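Local coordinates for protein putative NADH dehydrogenase/NAD(P)H nitroreductase (Bacteroides thetaiotaomicron VPI-5482, PDB 3KWK) that binds flavin mononucleotide and probably works as an FMN-dependent oxidoreductase of the nitroreductase family, at residues A[133-137]-A[138-142]; A[125-128]-A[129-132]; A[30-33]-A[34-38]. One frame throughout, in Å; residues are numbered along the deposited sequence.

Interactions 2 and 1 follow one another along helix 128-138: interaction 2 forms its N-terminal turn and interaction 1 its C-terminal end, with centres about 11 Å apart. The flavin lies nearer interaction 2. R130 of interaction 2 belongs to the FMN pocket, its side chain about 4 Å from the bound cofactor, whereas the V134 side chain of interaction 1 stays about 11 Å from it. Interaction 3 builds the start of another helix, 32-43, away from the annotated sites; its centre is about 27 Å from that of interaction 2, on the opposite side of the chain's centre. All three contacts also touch the second subunit.

Interaction 1. Residues A[133-137]-A[138-142]; sequences VVRKY and THLPE
R135 reaches past the end of its helix to lie across L140, and its long chain can be traced outward. CB lies 4.4 Å from L140 CB. CG, set anti to the backbone N (chi1 176°), passes 3.5 Å from L140 O, and CD follows the same carbonyl. A bend at chi3 (-43°) then brings NH1 in, so that L140 O meets the guanidinium at its edge, in plane; the weak bond from NH1 to L140 O is 3.1 Å. NH1 also lies 2.7 Å from P141 O and donates to I144 O, at the start of strand 144-153. A long arginine suits this place, since NH1 reaches beyond the helix end to carbonyls of the following loop; a leucine in its place would probably leave the carbonyls of L140 and I144 without this donor and the loop less firmly tied to the helix. The helix ends as the chain turns through H139, whose phi is positive, and L140 N donates to R135 O at 3.3 Å, the six-to-one bond found in Schellman-type helix ends. One residue earlier, V134 O is gripped twice by T138, by its N at 3.0 Å and by OG1 at 2.8 Å, the hydroxyl coming from above the carbonyl plane. Beneath, V134 CG1 meets L140 CD1 at 4.1 Å, beside I86 and P146, while Y175 of the second subunit packs on L140.

Interaction 2. Residues A[125-128]-A[129-132]; sequences YPYE and DRME
The guanidinium of R130 lies flat on the ring of Y127, the planes only 9° apart and the centres separated by 3.7 Å. R130 CZ sits over the ring face, 3.4 Å from Y127 CD2, so this parallel stack is also a cation-pi contact. The extended arginine chain runs alongside the tyrosine, and P126 CG approaches the ring's other face, toward the rim. Sulfur-aromatic contact comes next: M131, a selenomethionine here, bends at chi3 (76°) beside Y125, its SE 5.3 Å from the ring centroid in an oblique Met-aromatic approach and its CE at the ring edge, 4.0 Å from Y125 CD2. A flexible, unbranched methionine chain can follow the backbone here, close to the cis peptide that precedes P126. Among the hydrogen bonds, M131 N donates to Y127 O (3.0 Å), and Y127 occupies the N-cap position of helix 128-138; E132 N repeats the pattern to E128 O. A water joins Y127 OH, 2.8 Å away, to R130 NH2 by a weak second bond, while the same hydroxyl bonds Y96 OH of the second subunit. R130 NH1 donates to A123 O. Flatness and directionality thus work together: the stack and the bond to A123 O are likely to hold the guanidinium flat and limit its rotation where R130, a residue of the FMN pocket, touches the flavin.

Interaction 3. Residues A[30-33]-A[34-38]; sequences VEKE and KIDLM
E31 O is gripped by two backbone donors of the first helical turn: I35 N at 3.3 Å, in the carbonyl plane and nearly straight, and K34 N at 3.0 Å, bent and weak. E31 holds the N-cap position of helix 32-43, and its carbonyl opens the helical bonding. One residue on, K32 reaches along the helix to D36, its ammonium NZ 2.9 Å from D36 OD2 and on the syn lone pair of that oxygen. K32 CG stands anti to the backbone N (chi1 -180°) and the chain bends only at its last torsion, which turns the ammonium toward D36 OD2; a long lysine and a short aspartate four residues later fit this spacing. E31 and K34 run side by side, with E31 OE1 3.7 Å from K34 CD. Their charged ends, 4.1 Å apart from OE1 to NZ, are joined instead through a water that donates to OE2 and accepts from NZ, and through Y154 OH, which bonds both; NZ also donates to M115 O. On the inner side V30 CG1 meets I35 CG1 at 4.0 Å, both side chains resting on F152. This pairing of the residue before the N-cap with the fourth helical residue is the hydrophobic staple typical of helix N-termini.

Interaction 1. Residues A[133-137]-A[138-142]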
loop_
_atom_site.group_PDB
_atom_site.type_symbol
_atom_site.label_atom_id
_atom_site.label_comp_id
_atom_site.label_asym_id
_atom_site.label_seq_id
_atom_site.Cartn_x
_atom_site.Cartn_y
_atom_site.Cartn_z
ATOM N N VAL A 133 -13.555 -18.567 4.949
ATOM C CA VAL A 133 -12.883 -19.586 4.124
ATOM C C VAL A 133 -11.416 -19.661 4.486
ATOM O O VAL A 133 -10.889 -20.745 4.749
ATOM C CB VAL A 133 -13.067 -19.321 2.612
ATOM C CG1 VAL A 133 -12.176 -20.227 1.750
ATOM C CG2 VAL A 133 -14.536 -19.490 2.245
ATOM N N VAL A 134 -10.752 -18.503 4.450
ATOM C CA VAL A 134 -9.333 -18.426 4.694
ATOM C C VAL A 134 -9.039 -18.872 6.110
ATOM O O VAL A 134 -8.115 -19.635 6.333
ATOM C CB VAL A 134 -8.775 -17.006 4.422
ATOM C CG1 VAL A 134 -7.299 -16.907 4.891
ATOM C CG2 VAL A 134 -8.978 -16.658 2.927
ATOM N N ARG A 135 -9.859 -18.438 7.069
ATOM C CA ARG A 135 -9.671 -18.832 8.478
ATOM C C ARG A 135 -9.733 -20.339 8.639
ATOM O O ARG A 135 -8.913 -20.953 9.328
ATOM C CB ARG A 135 -10.729 -18.162 9.348
ATOM C CG ARG A 135 -10.679 -18.571 10.818
ATOM C CD ARG A 135 -11.650 -17.739 11.677
ATOM N NE ARG A 135 -11.609 -16.282 11.327
ATOM C CZ ARG A 135 -10.586 -15.456 11.593
ATOM N NH1 ARG A 135 -9.534 -15.850 12.270
ATOM N NH2 ARG A 135 -10.654 -14.196 11.234
ATOM N N LYS A 136 -10.669 -20.973 7.933
ATOM C CA LYS A 136 -10.895 -22.405 8.042
ATOM C C LYS A 136 -9.645 -23.152 7.559
ATOM O O LYS A 136 -9.200 -24.083 8.210
ATOM C CB LYS A 136 -12.172 -22.812 7.270
ATOM C CG LYS A 136 -12.375 -24.317 7.104
ATOM C CD LYS A 136 -13.426 -24.669 6.048
ATOM C CE LYS A 136 -13.695 -26.175 6.049
ATOM N NZ LYS A 136 -14.992 -26.479 5.435
ATOM N N TYR A 137 -9.101 -22.782 6.406
ATOM C CA TYR A 137 -8.052 -23.558 5.769
ATOM C C TYR A 137 -6.672 -23.266 6.334
ATOM O O TYR A 137 -5.767 -24.113 6.272
ATOM C CB TYR A 137 -8.111 -23.384 4.234
ATOM C CG TYR A 137 -9.257 -24.175 3.687
ATOM C CD1 TYR A 137 -9.201 -25.565 3.665
ATOM C CD2 TYR A 137 -10.421 -23.566 3.315
ATOM C CE1 TYR A 137 -10.290 -26.321 3.226
ATOM C CE2 TYR A 137 -11.530 -24.318 2.856
ATOM C CZ TYR A 137 -11.441 -25.682 2.831
ATOM O OH TYR A 137 -12.511 -26.455 2.379
ATOM N N THR A 138 -6.507 -22.103 6.934
ATOM C CA THR A 138 -5.200 -21.734 7.509
ATOM C C THR A 138 -5.188 -21.677 9.047
ATOM O O THR A 138 -4.161 -21.368 9.628
ATOM C CB THR A 138 -4.614 -20.453 6.892
ATOM O OG1 THR A 138 -5.444 -19.302 7.155
ATOM C CG2 THR A 138 -4.418 -20.660 5.413
ATOM N N HIS A 139 -6.304 -22.000 9.684
ATOM C CA HIS A 139 -6.406 -22.143 11.133
ATOM C C HIS A 139 -6.095 -20.827 11.860
ATOM O O HIS A 139 -5.384 -20.790 12.880
ATOM C CB HIS A 139 -5.510 -23.278 11.675
ATOM C CG HIS A 139 -5.840 -24.621 11.111
ATOM N ND1 HIS A 139 -6.293 -25.658 11.892
ATOM C CD2 HIS A 139 -5.821 -25.076 9.840
ATOM C CE1 HIS A 139 -6.519 -26.708 11.120
ATOM N NE2 HIS A 139 -6.248 -26.376 9.868
ATOM N N LEU A 140 -6.608 -19.735 11.339
ATOM C CA LEU A 140 -6.315 -18.430 11.917
ATOM C C LEU A 140 -7.036 -18.246 13.245
ATOM O O LEU A 140 -8.252 -18.499 13.358
ATOM C CB LEU A 140 -6.733 -17.296 10.984
ATOM C CG LEU A 140 -6.104 -17.246 9.593
ATOM C CD1 LEU A 140 -6.717 -16.052 8.847
ATOM C CD2 LEU A 140 -4.584 -17.175 9.668
ATOM N N PRO A 141 -6.271 -17.867 14.295
ATOM C CA PRO A 141 -6.950 -17.421 15.503
ATOM C C PRO A 141 -7.945 -16.297 15.225
ATOM O O PRO A 141 -7.778 -15.583 14.257
ATOM C CB PRO A 141 -5.802 -16.961 16.388
ATOM C CG PRO A 141 -4.538 -17.743 15.897
ATOM C CD PRO A 141 -4.794 -17.748 14.388
ATOM N N GLU A 142 -8.953 -16.162 16.095
ATOM C CA GLU A 142 -10.073 -15.235 15.903
ATOM C C GLU A 142 -9.645 -13.782 15.640
ATOM O O GLU A 142 -10.254 -13.070 14.837
ATOM C CB GLU A 142 -10.986 -15.300 17.145
ATOM C CG GLU A 142 -12.247 -14.456 17.050
ATOM C CD GLU A 142 -13.313 -14.858 18.078
ATOM O OE1 GLU A 142 -12.957 -15.081 19.250
ATOM O OE2 GLU A 142 -14.504 -14.940 17.703
#

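Interaction 2. Residues A[125-128]-A[129-132]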
loop_
_atom_site.group_PDB
_atom_site.type_symbol
_atom_site.label_atom_id
_atom_site.label_comp_id
_atom_site.label_asym_id
_atom_site.label_seq_id
_atom_site.Cartn_x
_atom_site.Cartn_y
_atom_site.Cartn_z
ATOM N N TYR A 125 -11.048 -9.886 3.299
ATOM C CA TYR A 125 -11.633 -8.602 3.749
ATOM C C TYR A 125 -11.971 -7.734 2.517
ATOM O O TYR A 125 -11.163 -7.643 1.588
ATOM C CB TYR A 125 -10.656 -7.893 4.675
ATOM C CG TYR A 125 -11.168 -6.556 5.199
ATOM C CD1 TYR A 125 -11.013 -5.411 4.442
ATOM C CD2 TYR A 125 -11.893 -6.468 6.386
ATOM C CE1 TYR A 125 -11.579 -4.211 4.839
ATOM C CE2 TYR A 125 -12.406 -5.294 6.820
ATOM C CZ TYR A 125 -12.261 -4.153 6.059
ATOM O OH TYR A 125 -12.793 -2.940 6.446
ATOM N N PRO A 126 -13.133 -7.064 2.515
ATOM C CA PRO A 126 -14.117 -6.915 3.569
ATOM C C PRO A 126 -15.262 -7.952 3.585
ATOM O O PRO A 126 -16.275 -7.739 4.257
ATOM C CB PRO A 126 -14.701 -5.544 3.257
ATOM C CG PRO A 126 -14.733 -5.474 1.771
ATOM C CD PRO A 126 -13.420 -6.142 1.391
ATOM N N TYR A 127 -15.080 -9.054 2.893
ATOM C CA TYR A 127 -16.140 -10.015 2.743
ATOM C C TYR A 127 -16.059 -11.056 3.816
ATOM O O TYR A 127 -15.107 -11.862 3.845
ATOM C CB TYR A 127 -16.087 -10.634 1.354
ATOM C CG TYR A 127 -16.193 -9.675 0.218
ATOM C CD1 TYR A 127 -17.423 -9.289 -0.262
ATOM C CD2 TYR A 127 -15.070 -9.186 -0.408
ATOM C CE1 TYR A 127 -17.543 -8.413 -1.303
ATOM C CE2 TYR A 127 -15.171 -8.313 -1.454
ATOM C CZ TYR A 127 -16.425 -7.951 -1.918
ATOM O OH TYR A 127 -16.549 -7.147 -3.014
ATOM N N GLU A 128 -17.031 -11.059 4.743
ATOM C CA GLU A 128 -16.927 -11.956 5.888
ATOM C C GLU A 128 -16.869 -13.422 5.509
ATOM O O GLU A 128 -16.157 -14.213 6.138
ATOM C CB GLU A 128 -18.046 -11.636 6.911
ATOM C CG GLU A 128 -17.812 -10.250 7.545
ATOM C CD GLU A 128 -18.449 -10.039 8.895
ATOM O OE1 GLU A 128 -19.639 -10.398 9.046
ATOM O OE2 GLU A 128 -17.758 -9.460 9.779
ATOM N N ASP A 129 -17.608 -13.803 4.476
ATOM C CA ASP A 129 -17.600 -15.197 4.070
ATOM C C ASP A 129 -16.214 -15.648 3.561
ATOM O O ASP A 129 -15.723 -16.737 3.871
ATOM C CB ASP A 129 -18.692 -15.515 3.054
ATOM C CG ASP A 129 -18.591 -14.741 1.752
ATOM O OD1 ASP A 129 -17.951 -13.651 1.658
ATOM O OD2 ASP A 129 -19.202 -15.251 0.796
ATOM N N ARG A 130 -15.558 -14.786 2.805
ATOM C CA ARG A 130 -14.217 -15.072 2.281
ATOM C C ARG A 130 -13.228 -15.178 3.413
ATOM O O ARG A 130 -12.355 -16.018 3.425
ATOM C CB ARG A 130 -13.775 -13.967 1.318
ATOM C CG ARG A 130 -14.657 -13.831 0.091
ATOM C CD ARG A 130 -14.024 -12.910 -0.926
ATOM N NE ARG A 130 -15.015 -12.362 -1.864
ATOM C CZ ARG A 130 -14.715 -11.482 -2.825
ATOM N NH1 ARG A 130 -13.456 -11.079 -2.990
ATOM N NH2 ARG A 130 -15.674 -10.991 -3.609
HETATM N N MSE A 131 -13.367 -14.302 4.386
HETATM C CA MSE A 131 -12.442 -14.295 5.523
HETATM C C MSE A 131 -12.596 -15.613 6.265
HETATM O O MSE A 131 -11.615 -16.203 6.723
HETATM C CB MSE A 131 -12.740 -13.134 6.432
HETATM C CG MSE A 131 -12.595 -11.785 5.703
HETATM SE SE MSE A 131 -13.198 -10.272 6.752
HETATM C CE MSE A 131 -11.700 -10.190 7.871
ATOM N N GLU A 132 -13.834 -16.094 6.380
ATOM C CA GLU A 132 -14.079 -17.391 7.046
ATOM C C GLU A 132 -13.483 -18.574 6.278
ATOM O O GLU A 132 -12.951 -19.478 6.890
ATOM C CB GLU A 132 -15.577 -17.590 7.276
ATOM C CG GLU A 132 -15.962 -18.948 7.891
ATOM C CD GLU A 132 -15.282 -19.280 9.237
ATOM O OE1 GLU A 132 -14.971 -18.362 10.056
ATOM O OE2 GLU A 132 -15.098 -20.503 9.481
HETATM O O HOH W 1 -16.823 -8.843 -5.266
#

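Interaction 3. Residues A[30-33]-A[34-38]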
loop_
_atom_site.group_PDB
_atom_site.type_symbol
_atom_site.label_atom_id
_atom_site.label_comp_id
_atom_site.label_asym_id
_atom_site.label_seq_id
_atom_site.Cartn_x
_atom_site.Cartn_y
_atom_site.Cartn_z
ATOM N N VAL A 30 8.693 -21.354 -7.904
ATOM C CA VAL A 30 9.295 -20.074 -7.603
ATOM C C VAL A 30 10.413 -20.318 -6.584
ATOM O O VAL A 30 10.224 -21.000 -5.569
ATOM C CB VAL A 30 8.274 -19.036 -7.116
ATOM C CG1 VAL A 30 9.009 -17.731 -6.683
ATOM C CG2 VAL A 30 7.174 -18.778 -8.201
ATOM N N GLU A 31 11.579 -19.742 -6.879
ATOM C CA GLU A 31 12.757 -19.799 -6.032
ATOM C C GLU A 31 12.455 -19.348 -4.598
ATOM O O GLU A 31 11.810 -18.316 -4.378
ATOM C CB GLU A 31 13.859 -18.889 -6.638
ATOM C CG GLU A 31 14.425 -19.366 -8.011
ATOM C CD GLU A 31 13.687 -18.844 -9.249
ATOM O OE1 GLU A 31 12.510 -18.436 -9.140
ATOM O OE2 GLU A 31 14.273 -18.907 -10.381
ATOM N N LYS A 32 12.955 -20.121 -3.629
ATOM C CA LYS A 32 12.763 -19.807 -2.221
ATOM C C LYS A 32 13.239 -18.396 -1.878
ATOM O O LYS A 32 12.583 -17.692 -1.127
ATOM C CB LYS A 32 13.473 -20.817 -1.335
ATOM C CG LYS A 32 13.320 -20.567 0.112
ATOM C CD LYS A 32 13.950 -21.733 0.886
ATOM C CE LYS A 32 13.993 -21.502 2.404
ATOM N NZ LYS A 32 14.555 -20.166 2.796
ATOM N N GLU A 33 14.352 -17.978 -2.460
ATOM C CA GLU A 33 14.961 -16.665 -2.179
ATOM C C GLU A 33 13.975 -15.542 -2.591
ATOM O O GLU A 33 13.826 -14.527 -1.905
ATOM C CB GLU A 33 16.251 -16.554 -2.993
ATOM C CG GLU A 33 17.056 -15.286 -2.768
ATOM C CD GLU A 33 18.255 -15.132 -3.761
ATOM O OE1 GLU A 33 18.308 -15.782 -4.848
ATOM O OE2 GLU A 33 19.128 -14.313 -3.443
ATOM N N LYS A 34 13.256 -15.739 -3.693
ATOM C CA LYS A 34 12.267 -14.740 -4.143
ATOM C C LYS A 34 11.105 -14.628 -3.146
ATOM O O LYS A 34 10.620 -13.526 -2.820
ATOM C CB LYS A 34 11.794 -15.032 -5.562
ATOM C CG LYS A 34 12.907 -14.805 -6.594
ATOM C CD LYS A 34 12.434 -14.960 -8.025
ATOM C CE LYS A 34 13.558 -14.702 -8.993
ATOM N NZ LYS A 34 13.057 -14.543 -10.421
ATOM N N ILE A 35 10.594 -15.774 -2.694
ATOM C CA ILE A 35 9.521 -15.762 -1.716
ATOM C C ILE A 35 9.958 -15.047 -0.432
ATOM O O ILE A 35 9.209 -14.234 0.118
ATOM C CB ILE A 35 9.006 -17.197 -1.403
ATOM C CG1 ILE A 35 8.457 -17.825 -2.684
ATOM C CG2 ILE A 35 7.873 -17.144 -0.386
ATOM C CD1 ILE A 35 8.103 -19.320 -2.609
ATOM N N ASP A 36 11.176 -15.356 0.016
ATOM C CA ASP A 36 11.722 -14.716 1.227
ATOM C C ASP A 36 11.801 -13.196 1.099
ATOM O O ASP A 36 11.407 -12.469 2.003
ATOM C CB ASP A 36 13.089 -15.298 1.579
ATOM C CG ASP A 36 13.073 -16.823 1.925
ATOM O OD1 ASP A 36 12.009 -17.348 2.296
ATOM O OD2 ASP A 36 14.169 -17.501 1.821
ATOM N N LEU A 37 12.240 -12.730 -0.075
ATOM C CA LEU A 37 12.334 -11.298 -0.341
ATOM C C LEU A 37 10.967 -10.622 -0.438
ATOM O O LEU A 37 10.801 -9.479 -0.021
ATOM C CB LEU A 37 13.202 -11.049 -1.583
ATOM C CG LEU A 37 14.710 -11.172 -1.347
ATOM C CD1 LEU A 37 15.476 -11.342 -2.694
ATOM C CD2 LEU A 37 15.240 -9.960 -0.574
HETATM N N MSE A 38 9.985 -11.314 -1.001
HETATM C CA MSE A 38 8.601 -10.772 -1.017
HETATM C C MSE A 38 8.126 -10.549 0.429
HETATM O O MSE A 38 7.510 -9.535 0.724
HETATM C CB MSE A 38 7.662 -11.726 -1.771
HETATM C CG MSE A 38 7.915 -11.716 -3.216
HETATM SE SE MSE A 38 6.942 -13.191 -4.155
HETATM C CE MSE A 38 5.332 -12.460 -3.809
HETATM O O HOH W 2 15.242 -16.580 -11.470
#